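Local structure of putative uncharacterized protein PH0594 (Pyrococcus horikoshii, 4HXF) at residues 600-605 / 609-614; 295-300 / 312-317; 529-534 / 558-563. The protein probably cleaves peptides as a serine protease of the prolyl oligopeptidase family, selecting its substrates through assembly into a self-compartmentalizing hexamer. All blocks are in the same frame, centred on the assembly; numbering follows the deposited sequence. Where two conformers were deposited one is given.

Interaction 1: residues 600-605 / 609-614; sequences FERKLK and EGFDVE
Arg602 and Phe611 bring the two backbones closest, their CA atoms 8.0 Å apart; helix 586-605 has a wider pi-type turn at 601-605, and the chain after it runs back as an extended segment beside it. In that turn Phe600 O takes both Leu604 N and Lys605 N, at 2.9 and 3.0 Å. Lys603 makes the polar link between the segments: bent at chi2, its chain swings across to the returning segment, and NZ donates to Gly610 O at 2.7 Å. The ammonium approaches that oxygen from a position tilted 35° from the carbonyl plane, with a C=O...N angle of 126°. Glu608 O and the carboxylate of Glu567 also hold NZ, so that one buried charge is gripped by two backbone oxygens and balanced by a salt bridge. A methionine in its place would probably leave Gly610 O, Glu608 O and the Glu567 carboxylate without their shared partner, and the returning segment less firmly fixed. The helix belongs to the alpha/beta hydrolase domain, where Phe600 and Leu604 on its other side rest on Ile381 of strand 378-384. With CG anti to the backbone N, the Phe611 ring lies beside Arg602, whose CD meets CE1 obliquely at 4.1 Å. The guanidinium plane stands 80° from the ring, so the two do not stack; NE and NH1 are instead engaged by the carboxylates of Glu598 and Glu608. Phe599 meets the same ring edge-to-face, and Phe133 of a second subunit packs against it. One residue on, Asp612 takes the N-cap of helix 613-617, its OD2 weakly bonded to Glu614 N at 3.2 Å.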
# COMPACT_ATOMS: atom_id res chain seq x y z
N PHE A 600 -10.91 23.79 37.03
CA PHE A 600 -11.79 24.46 37.97
C PHE A 600 -12.26 23.55 39.10
O PHE A 600 -12.29 23.99 40.24
CB PHE A 600 -13.01 25.10 37.27
CG PHE A 600 -12.71 26.45 36.65
CD1 PHE A 600 -12.95 26.70 35.30
CD2 PHE A 600 -12.08 27.46 37.38
CE1 PHE A 600 -12.79 27.99 34.77
CE2 PHE A 600 -11.78 28.73 36.78
CZ PHE A 600 -12.14 28.95 35.49
N GLU A 601 -12.53 22.26 38.82
CA GLU A 601 -12.88 21.28 39.88
C GLU A 601 -11.76 21.25 40.96
O GLU A 601 -12.09 21.18 42.13
CB GLU A 601 -13.07 19.90 39.27
CG GLU A 601 -14.40 19.76 38.45
CD GLU A 601 -15.62 19.75 39.33
OE1 GLU A 601 -16.23 20.76 39.50
OE2 GLU A 601 -15.88 18.73 39.91
N ARG A 602 -10.51 21.24 40.50
CA ARG A 602 -9.37 20.98 41.36
C ARG A 602 -8.66 22.21 41.89
O ARG A 602 -7.72 22.05 42.76
CB ARG A 602 -8.39 20.00 40.68
CG ARG A 602 -9.02 18.64 40.38
CD ARG A 602 -8.26 17.85 39.34
NE ARG A 602 -8.96 16.62 39.00
CZ ARG A 602 -8.81 15.42 39.56
NH1 ARG A 602 -7.97 15.20 40.57
NH2 ARG A 602 -9.52 14.39 39.05
N LYS A 603 -9.04 23.42 41.40
CA LYS A 603 -8.41 24.61 41.83
C LYS A 603 -9.38 25.64 42.38
O LYS A 603 -9.00 26.54 43.17
CB LYS A 603 -7.53 25.21 40.69
CG LYS A 603 -6.40 24.24 40.27
CD LYS A 603 -5.31 24.04 41.26
CE LYS A 603 -4.42 22.90 40.81
NZ LYS A 603 -3.41 22.59 41.82
N LEU A 604 -10.62 25.54 41.96
CA LEU A 604 -11.64 26.51 42.34
C LEU A 604 -12.70 25.93 43.30
O LEU A 604 -12.87 26.42 44.43
CB LEU A 604 -12.34 27.18 41.13
CG LEU A 604 -13.39 28.21 41.46
CD1 LEU A 604 -12.83 29.46 42.18
CD2 LEU A 604 -14.16 28.65 40.20
N LYS A 605 -13.38 24.87 42.88
CA LYS A 605 -14.40 24.28 43.73
C LYS A 605 -13.78 23.78 45.06
O LYS A 605 -14.35 23.98 46.16
CB LYS A 605 -15.06 23.11 42.95
CG LYS A 605 -16.16 22.45 43.73
CD LYS A 605 -16.80 21.26 43.01
CE LYS A 605 -17.93 21.74 42.01
NZ LYS A 605 -18.38 20.64 41.05
N GLU A 609 -3.35 20.23 45.61
CA GLU A 609 -2.09 20.51 44.95
C GLU A 609 -1.87 19.79 43.64
O GLU A 609 -2.38 18.67 43.38
CB GLU A 609 -0.93 20.19 45.94
CG GLU A 609 -0.92 21.15 47.13
CD GLU A 609 0.37 21.08 47.95
OE1 GLU A 609 0.97 19.98 48.05
OE2 GLU A 609 0.77 22.14 48.48
N GLY A 610 -1.06 20.41 42.79
CA GLY A 610 -0.58 19.82 41.53
C GLY A 610 -1.68 19.73 40.47
O GLY A 610 -2.83 20.19 40.69
N PHE A 611 -1.32 19.18 39.31
CA PHE A 611 -2.26 18.90 38.27
C PHE A 611 -1.66 17.76 37.40
O PHE A 611 -1.08 18.01 36.36
CB PHE A 611 -2.61 20.17 37.51
CG PHE A 611 -3.87 20.10 36.70
CD1 PHE A 611 -5.15 20.14 37.29
CD2 PHE A 611 -3.81 20.02 35.38
CE1 PHE A 611 -6.29 20.07 36.55
CE2 PHE A 611 -5.00 20.03 34.61
CZ PHE A 611 -6.26 20.01 35.23
N ASP A 612 -1.90 16.53 37.83
CA ASP A 612 -1.36 15.34 37.13
C ASP A 612 -2.24 15.08 35.93
O ASP A 612 -3.23 14.35 36.00
CB ASP A 612 -1.39 14.14 38.04
CG ASP A 612 -0.68 12.91 37.40
OD1 ASP A 612 -0.26 12.02 38.16
OD2 ASP A 612 -0.54 12.88 36.13
N VAL A 613 -1.93 15.72 34.82
CA VAL A 613 -2.80 15.65 33.64
C VAL A 613 -2.92 14.20 33.09
O VAL A 613 -3.92 13.82 32.53
CB VAL A 613 -2.25 16.67 32.62
CG1 VAL A 613 -0.98 16.15 31.89
CG2 VAL A 613 -3.33 17.12 31.72
N GLU A 614 -1.90 13.36 33.27
CA GLU A 614 -1.98 11.98 32.75
C GLU A 614 -3.16 11.22 33.46
O GLU A 614 -4.07 10.64 32.80
CB GLU A 614 -0.63 11.28 32.98

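Interaction 2: residues 295-300 / 312-317; sequences EIAKGK and LIYLKE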
# COMPACT_ATOMS: atom_id res chain seq x y z
N GLU A 295 -38.91 45.45 11.80
CA GLU A 295 -38.51 44.31 12.62
C GLU A 295 -39.01 43.00 12.05
O GLU A 295 -40.17 42.91 11.65
CB GLU A 295 -39.06 44.49 14.03
CG GLU A 295 -38.64 43.48 15.07
CD GLU A 295 -39.41 43.69 16.38
OE1 GLU A 295 -39.93 42.70 16.89
OE2 GLU A 295 -39.46 44.83 16.85
N ILE A 296 -38.13 41.99 11.98
CA ILE A 296 -38.52 40.65 11.57
C ILE A 296 -38.39 39.63 12.71
O ILE A 296 -39.36 39.01 13.08
CB ILE A 296 -37.77 40.10 10.36
CG1 ILE A 296 -37.78 41.07 9.20
CG2 ILE A 296 -38.47 38.85 9.92
CD1 ILE A 296 -39.18 41.21 8.62
N ALA A 297 -37.21 39.49 13.33
CA ALA A 297 -36.99 38.51 14.38
C ALA A 297 -36.10 39.18 15.40
O ALA A 297 -34.84 39.17 15.26
CB ALA A 297 -36.38 37.18 13.82
N LYS A 298 -36.76 39.67 16.43
CA LYS A 298 -36.04 40.37 17.52
C LYS A 298 -36.37 39.64 18.78
O LYS A 298 -37.57 39.37 19.05
CB LYS A 298 -36.51 41.84 17.55
CG LYS A 298 -35.99 42.62 18.76
CD LYS A 298 -36.31 44.11 18.74
CE LYS A 298 -35.82 44.77 20.05
NZ LYS A 298 -36.56 46.08 20.20
N GLY A 299 -35.39 39.31 19.58
CA GLY A 299 -35.69 38.66 20.90
C GLY A 299 -34.38 38.33 21.57
O GLY A 299 -33.28 38.82 21.19
N LYS A 300 -34.50 37.48 22.60
CA LYS A 300 -33.31 36.99 23.33
C LYS A 300 -32.68 35.86 22.54
O LYS A 300 -32.80 34.65 22.88
CB LYS A 300 -33.72 36.54 24.74
CG LYS A 300 -34.21 37.68 25.61
CD LYS A 300 -34.46 37.11 27.02
CE LYS A 300 -34.32 38.12 28.17
NZ LYS A 300 -33.68 37.49 29.45
N LEU A 312 -38.34 34.01 3.10
CA LEU A 312 -37.27 34.44 4.05
C LEU A 312 -37.07 33.31 5.13
O LEU A 312 -37.99 32.97 5.88
CB LEU A 312 -37.57 35.75 4.76
CG LEU A 312 -36.64 36.25 5.91
CD1 LEU A 312 -35.18 36.40 5.43
CD2 LEU A 312 -37.25 37.51 6.46
N ILE A 313 -35.82 32.87 5.20
CA ILE A 313 -35.46 31.84 6.19
C ILE A 313 -34.25 32.30 6.97
O ILE A 313 -33.41 33.09 6.45
CB ILE A 313 -35.25 30.51 5.51
CG1 ILE A 313 -34.29 30.58 4.36
CG2 ILE A 313 -36.59 29.92 5.04
CD1 ILE A 313 -32.95 30.00 4.50
N TYR A 314 -34.15 31.78 8.19
CA TYR A 314 -33.02 32.16 9.04
C TYR A 314 -32.75 31.12 10.09
O TYR A 314 -33.60 30.37 10.52
CB TYR A 314 -33.31 33.54 9.66
CG TYR A 314 -34.59 33.72 10.41
CD1 TYR A 314 -35.73 34.19 9.75
CD2 TYR A 314 -34.68 33.47 11.79
CE1 TYR A 314 -36.91 34.37 10.41
CE2 TYR A 314 -35.88 33.67 12.50
CZ TYR A 314 -36.98 34.19 11.79
OH TYR A 314 -38.14 34.39 12.44
N LEU A 315 -31.52 31.16 10.54
CA LEU A 315 -31.08 30.27 11.65
C LEU A 315 -31.07 31.11 12.93
O LEU A 315 -30.44 32.18 12.95
CB LEU A 315 -29.65 29.80 11.38
CG LEU A 315 -29.35 28.75 10.34
CD1 LEU A 315 -27.89 28.45 10.11
CD2 LEU A 315 -30.10 27.42 10.69
N LYS A 316 -31.73 30.62 13.99
CA LYS A 316 -31.83 31.32 15.27
C LYS A 316 -31.20 30.39 16.34
O LYS A 316 -31.58 29.19 16.43
CB LYS A 316 -33.25 31.63 15.60
CG LYS A 316 -33.38 32.32 17.02
CD LYS A 316 -34.67 32.03 17.75
CE LYS A 316 -35.91 32.43 16.99
NZ LYS A 316 -37.15 32.27 17.81
N GLU A 317 -30.20 30.91 17.05
CA GLU A 317 -29.64 30.27 18.21
C GLU A 317 -30.10 31.04 19.46
O GLU A 317 -30.34 32.22 19.38
CB GLU A 317 -28.14 30.30 18.04
CG GLU A 317 -27.30 29.76 19.11
CD GLU A 317 -25.91 29.49 18.62
OE1 GLU A 317 -25.01 29.83 19.36
OE2 GLU A 317 -25.69 28.93 17.52
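A classic beta bulge, in which Ile296 and Ala297 both face Leu286, lies where the chain turns a corner on leaving one four-stranded blade of the beta-propeller for the next. Both residues point toward strand 312-317, the second strand of that following blade, and the contact therefore spans two consecutive blades. Ala297 meets Tyr314 at the far end of its side chain: CB lies 3.6 Å from OH, 3.7 Å from CZ and 3.8 Å from CE2, approaching the phenol obliquely. Tyr314 reaches it by setting CG between its own backbone N and carbonyl carbon (chi1 54°), which stands the ring off the strand, up to the corner of the preceding blade. Leu286, Ile303, Phe306 and Trp328 also touch this buried side chain. Two residues earlier along the strand, Leu312 CD2 lies 3.9 Å from Ile296 CG2, the two branches crossing at a slant. Ile296 was modelled in two conformers; the distance is that of one, and the touch is correspondingly less certain. No hydrogen bond joins the two segments. The phenol hydroxyl is satisfied by Glu332 OE1, while the other oxygen of that carboxylate takes a salt bridge from Lys316. The blades thus meet here through methyl groups and a ring, and the phenol oxygen among them is paired within its own blade.

Interaction 3: residues 529-534 / 558-563; sequences FYAKNV and YHVLKD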
# COMPACT_ATOMS: atom_id res chain seq x y z
N PHE A 529 4.18 42.50 32.88
CA PHE A 529 5.01 43.34 33.74
C PHE A 529 4.58 43.31 35.21
O PHE A 529 5.31 43.81 36.11
CB PHE A 529 5.02 44.74 33.22
CG PHE A 529 5.71 44.85 31.97
CD1 PHE A 529 5.09 44.61 30.79
CD2 PHE A 529 7.10 44.98 31.96
CE1 PHE A 529 5.77 44.59 29.61
CE2 PHE A 529 7.85 44.93 30.77
CZ PHE A 529 7.15 44.78 29.56
N TYR A 530 3.41 42.75 35.48
CA TYR A 530 2.85 42.64 36.83
C TYR A 530 2.73 41.25 37.32
O TYR A 530 2.03 40.95 38.29
CB TYR A 530 1.41 43.26 36.79
CG TYR A 530 1.38 44.73 36.32
CD1 TYR A 530 1.17 45.04 34.97
CD2 TYR A 530 1.30 45.77 37.21
CE1 TYR A 530 1.08 46.33 34.54
CE2 TYR A 530 1.12 47.11 36.76
CZ TYR A 530 1.00 47.35 35.40
OH TYR A 530 1.00 48.67 35.00
N ALA A 531 3.45 40.34 36.63
CA ALA A 531 3.47 38.90 37.02
C ALA A 531 3.75 38.65 38.49
O ALA A 531 3.20 37.70 39.03
CB ALA A 531 4.52 38.23 36.14
N LYS A 532 4.61 39.45 39.12
CA LYS A 532 4.92 39.24 40.54
C LYS A 532 3.69 39.27 41.46
O LYS A 532 3.69 38.73 42.52
CB LYS A 532 6.06 40.16 41.02
CG LYS A 532 5.62 41.59 41.09
CD LYS A 532 6.69 42.58 41.61
CE LYS A 532 6.35 44.02 41.10
N ASN A 533 2.65 39.94 41.00
CA ASN A 533 1.45 40.11 41.79
C ASN A 533 0.55 38.89 41.87
O ASN A 533 -0.43 38.89 42.70
CB ASN A 533 0.58 41.25 41.22
CG ASN A 533 1.22 42.62 41.32
OD1 ASN A 533 2.23 42.85 42.00
ND2 ASN A 533 0.59 43.60 40.65
N VAL A 534 0.73 37.96 40.96
CA VAL A 534 -0.20 36.81 40.83
C VAL A 534 -0.12 35.92 42.07
O VAL A 534 1.00 35.57 42.56
CB VAL A 534 0.04 36.00 39.58
CG1 VAL A 534 -0.85 34.72 39.50
CG2 VAL A 534 -0.10 36.88 38.35
N TYR A 558 3.75 32.31 31.03
CA TYR A 558 4.07 31.06 31.69
C TYR A 558 5.52 31.01 32.21
O TYR A 558 5.75 30.80 33.45
CB TYR A 558 3.84 29.88 30.75
CG TYR A 558 4.23 28.54 31.39
CD1 TYR A 558 3.45 27.94 32.36
CD2 TYR A 558 5.44 27.97 31.12
CE1 TYR A 558 3.85 26.77 33.00
CE2 TYR A 558 5.89 26.84 31.76
CZ TYR A 558 5.06 26.23 32.70
OH TYR A 558 5.45 25.10 33.39
N HIS A 559 6.52 31.27 31.33
CA HIS A 559 7.90 31.23 31.81
C HIS A 559 8.24 32.22 32.92
O HIS A 559 8.96 31.93 33.88
CB HIS A 559 8.90 31.45 30.66
CG HIS A 559 9.03 30.32 29.70
ND1 HIS A 559 9.54 30.47 28.43
CD2 HIS A 559 8.91 28.91 29.90
CE1 HIS A 559 9.69 29.18 27.87
NE2 HIS A 559 9.32 28.27 28.78
N VAL A 560 7.71 33.45 32.73
CA VAL A 560 7.98 34.53 33.68
C VAL A 560 7.32 34.21 34.99
O VAL A 560 7.94 34.39 36.07
CB VAL A 560 7.62 35.90 33.12
CG1 VAL A 560 7.53 36.91 34.25
CG2 VAL A 560 8.59 36.32 31.98
N LEU A 561 6.08 33.75 34.98
CA LEU A 561 5.41 33.32 36.24
C LEU A 561 6.17 32.16 36.94
O LEU A 561 6.39 32.20 38.15
CB LEU A 561 3.89 32.95 35.96
CG LEU A 561 2.98 34.11 35.65
CD1 LEU A 561 1.74 33.51 35.01
CD2 LEU A 561 2.72 34.93 36.91
N LYS A 562 6.71 31.21 36.19
CA LYS A 562 7.50 30.17 36.77
C LYS A 562 8.82 30.75 37.35
O LYS A 562 9.27 30.31 38.42
CB LYS A 562 7.83 29.10 35.72
CG LYS A 562 6.61 28.23 35.35
CD LYS A 562 6.06 27.31 36.43
CE LYS A 562 7.03 26.41 36.92
NZ LYS A 562 6.45 25.44 38.01
N ASP A 563 9.41 31.74 36.66
CA ASP A 563 10.68 32.36 37.10
C ASP A 563 10.46 33.06 38.46
O ASP A 563 11.39 33.25 39.23
CB ASP A 563 11.14 33.39 36.10
CG ASP A 563 12.63 33.65 36.11
OD1 ASP A 563 13.41 32.81 36.56
OD2 ASP A 563 13.02 34.74 35.64
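Leu561 places CG anti to its carbonyl carbon (chi1 -71°) and, with chi2 at 163°, carries CD2 out to Ala531 and Val534, while the neighbouring Val560 has CG1 anti to the backbone N and turned to Ala531. Their helix, 552-563, forms the beta-alpha-beta crossover between the parallel strands 538-543 and 568-573 of the alpha/beta hydrolase fold, at one edge of the sheet within this chain, and the 3-10 segment 529-533 lies against it just before the first of these strands begins. The closest backbones are those of Ala531 and Leu561, with CA atoms 6.0 Å apart, a separation that the small alanine side chain allows. Ala531 CB fits against two residues at once, 3.8 Å from both Val560 CG1 and Leu561 CD2. Just past the 3-10 segment, Val534 crosses Leu561 at about a right angle, its CG2 3.7 Å from CD2. Nearby on the helix, His559 ND1 is hydrogen-bonded to Ala499 O of a second subunit, and Asp563 forms a salt bridge with Lys509 of that subunit. The backbone oxygen Ala531 O borders this buried apolar patch, 3.5 Å from Leu561 CD2, and is hydrogen-bonded to Val534 N at 3.1 Å.

Interactions 1 and 3 belong to the hydrolase domain and interaction 2 to the propeller. The centres of interactions 1 and 3 are about 20 Å apart and their nearest atoms about 10 Å, without touching; both reach the second subunit, whose Phe133 packs on 609-614 and whose Asp135 to Val137 meet 558-563. Interaction 2 touches no other chain. Its centre lies about 41 Å from that of interaction 1 and about 46 Å from that of interaction 3, which is across the centre of the chain. All three are away from the inhibitor pocket, which includes Ser466 and His578, probably two members of the catalytic triad, and from the magnesium sites.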